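Local coordinates for uncharacterized peroxidase-related protein (Silicibacter sp., PDB 2PFX) that is of unknown specific function but, as a peroxidase-related member of the AhpD-like clan, probably takes part in thiol-dependent redox chemistry, at residues A[84-89]-A[173-178]. Residues are numbered along the deposited sequence; the frame is centred on the assembly and turned at random.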
loop_
_atom_site.group_PDB
_atom_site.type_symbol
_atom_site.label_atom_id
_atom_site.label_comp_id
_atom_site.label_asym_id
_atom_site.label_seq_id
_atom_site.Cartn_x
_atom_site.Cartn_y
_atom_site.Cartn_z
ATOM N N ASN A 84 5.720 -12.215 -3.510
ATOM C CA ASN A 84 5.009 -12.738 -2.348
ATOM C C ASN A 84 5.913 -13.168 -1.199
ATOM O O ASN A 84 5.391 -13.549 -0.131
ATOM C CB ASN A 84 4.162 -13.951 -2.736
ATOM C CG ASN A 84 3.008 -13.551 -3.637
ATOM O OD1 ASN A 84 2.441 -12.471 -3.502
ATOM N ND2 ASN A 84 2.681 -14.437 -4.540
ATOM N N LYS A 85 7.213 -13.081 -1.375
ATOM C CA LYS A 85 8.202 -13.424 -0.350
ATOM C C LYS A 85 7.979 -14.813 0.227
ATOM O O LYS A 85 7.992 -15.078 1.435
ATOM C CB LYS A 85 8.227 -12.343 0.736
ATOM C CG LYS A 85 8.446 -10.944 0.207
ATOM C CD LYS A 85 9.299 -9.988 1.007
ATOM C CE LYS A 85 10.609 -9.598 0.347
ATOM N NZ LYS A 85 10.702 -8.184 -0.120
ATOM N N CYS A 86 7.783 -15.741 -0.707
ATOM C CA CYS A 86 7.618 -17.145 -0.412
ATOM C C CYS A 86 8.942 -17.892 -0.345
ATOM O O CYS A 86 9.530 -18.247 -1.353
ATOM C CB CYS A 86 6.734 -17.803 -1.480
ATOM S SG CYS A 86 6.398 -19.527 -0.942
ATOM N N PHE A 87 9.423 -18.153 0.864
ATOM C CA PHE A 87 10.668 -18.883 1.087
ATOM C C PHE A 87 10.743 -20.215 0.360
ATOM O O PHE A 87 11.764 -20.461 -0.294
ATOM C CB PHE A 87 10.865 -19.107 2.607
ATOM C CG PHE A 87 12.185 -19.760 2.973
ATOM C CD1 PHE A 87 13.422 -19.248 2.642
ATOM C CD2 PHE A 87 12.164 -20.963 3.665
ATOM C CE1 PHE A 87 14.591 -19.911 2.957
ATOM C CE2 PHE A 87 13.324 -21.612 4.003
ATOM C CZ PHE A 87 14.564 -21.098 3.657
ATOM N N TYR A 88 9.734 -21.078 0.485
ATOM C CA TYR A 88 9.763 -22.402 -0.117
ATOM C C TYR A 88 10.082 -22.249 -1.612
ATOM O O TYR A 88 10.944 -22.914 -2.188
ATOM C CB TYR A 88 8.460 -23.216 0.093
ATOM C CG TYR A 88 8.548 -24.580 -0.570
ATOM C CD1 TYR A 88 8.237 -24.879 -1.892
ATOM C CD2 TYR A 88 8.971 -25.672 0.199
ATOM C CE1 TYR A 88 8.340 -26.120 -2.436
ATOM C CE2 TYR A 88 9.083 -26.938 -0.335
ATOM C CZ TYR A 88 8.771 -27.166 -1.652
ATOM O OH TYR A 88 8.851 -28.403 -2.236
ATOM N N CYS A 89 9.238 -21.442 -2.241
ATOM C CA CYS A 89 9.188 -21.414 -3.695
ATOM C C CYS A 89 10.408 -20.670 -4.212
ATOM O O CYS A 89 10.922 -21.003 -5.275
ATOM C CB CYS A 89 7.870 -20.761 -4.129
ATOM S SG CYS A 89 6.393 -21.711 -3.643
ATOM N N ARG A 173 1.012 -19.051 -1.463
ATOM C CA ARG A 173 0.134 -18.772 -0.312
ATOM C C ARG A 173 0.002 -19.994 0.570
ATOM O O ARG A 173 0.025 -19.933 1.801
ATOM C CB ARG A 173 -1.211 -18.247 -0.838
ATOM C CG ARG A 173 -1.041 -16.812 -1.375
ATOM C CD ARG A 173 -2.338 -16.138 -1.800
ATOM N NE ARG A 173 -2.057 -14.708 -1.904
ATOM C CZ ARG A 173 -1.496 -14.045 -2.888
ATOM N NH1 ARG A 173 -1.116 -14.684 -3.982
ATOM N NH2 ARG A 173 -1.312 -12.736 -2.784
ATOM N N VAL A 174 -0.142 -21.141 -0.112
ATOM C CA VAL A 174 -0.238 -22.380 0.657
ATOM C C VAL A 174 1.053 -22.626 1.415
ATOM O O VAL A 174 1.079 -22.971 2.603
ATOM C CB VAL A 174 -0.564 -23.529 -0.308
ATOM C CG1 VAL A 174 -0.458 -24.863 0.440
ATOM C CG2 VAL A 174 -1.942 -23.349 -0.924
ATOM N N ALA A 175 2.182 -22.437 0.721
ATOM C CA ALA A 175 3.460 -22.733 1.361
ATOM C C ALA A 175 3.701 -21.806 2.537
ATOM O O ALA A 175 4.060 -22.241 3.621
ATOM C CB ALA A 175 4.610 -22.650 0.358
ATOM N N SER A 176 3.483 -20.517 2.302
ATOM C CA SER A 176 3.766 -19.563 3.375
ATOM C C SER A 176 2.762 -19.745 4.508
ATOM O O SER A 176 3.112 -19.669 5.677
ATOM C CB SER A 176 3.776 -18.129 2.854
ATOM O OG SER A 176 4.914 -17.903 2.047
ATOM N N ALA A 177 1.504 -20.006 4.199
ATOM C CA ALA A 177 0.540 -20.110 5.289
ATOM C C ALA A 177 0.783 -21.340 6.154
ATOM O O ALA A 177 0.388 -21.356 7.327
ATOM C CB ALA A 177 -0.880 -20.154 4.735
ATOM N N THR A 178 1.394 -22.380 5.589
ATOM C CA THR A 178 1.590 -23.602 6.367
ATOM C C THR A 178 3.007 -23.780 6.900
ATOM O O THR A 178 3.332 -24.804 7.510
ATOM C CB THR A 178 1.207 -24.838 5.536
ATOM O OG1 THR A 178 2.066 -24.981 4.398
ATOM C CG2 THR A 178 -0.228 -24.689 5.036
HETATM O O HOH W 1 0.350 -11.228 -4.467
HETATM O O HOH W 2 4.092 -15.926 0.419
HETATM O O HOH W 3 7.468 -17.669 3.300
#
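With its SG swung anti to the backbone N (chi1 -173°), Cys-86 places its sulfur against the last turns of helix 155-178, where Ser-176 turns OG beside its own backbone N (chi1 -71°). The pair illustrates how bound waters can join a turn and a helix that share no direct hydrogen bond. The hydroxyl is in van der Waals contact with the sulfur, SG to OG 3.7 Å, and the methyl of Ala-175 touches it too, SG to CB 3.8 Å. This methyl packs between Cys-86 SG and the CB of Tyr-88, against the first turn of helix 87-101; the Tyr-88 ring extends onward until its OH hydrogen-bonds Val-40 N.

Water supplies the polar links. Ser-176 OG, also weakly bonded to Asn-172 O, shares one water with Asn-84 O, 2.7 Å from OG to the water, and a second with Lys-85 O and Phe-87 N. These two waters link Ser-176 to the turn between helices 70-84 and 87-101, a Schellman motif at Lys-85. Further along, the Asn-84 amide and Arg-173 guanidinium planes are turned 75° to each other, and OD1 is 3.8 Å from Arg-173 NH2; a third water bridges them, lying in the guanidinium plane, 2.8 Å from NH2. Arg-173 is fixed by Asn-169 and by Met-133 and Thr-134 of a second subunit, while Asn-84 ND2 bonds to Asn-172 and Asn-169.

Cys-86 is the N-cap of helix 87-101, its SG accepting a weak bond from Cys-89 N at 3.7 Å. Cys-86 to Cys-89 form a CxxC sequence, as in the redox motif of AhpD-like proteins, and their SG atoms lie 3.5 Å apart, without a disulfide. The contact packs one side of this buried pair: Ala-175 CB and Ser-176 OG line Cys-86 SG while the waters bond to neighbouring backbone, a setting consistent with thiol–disulfide chemistry.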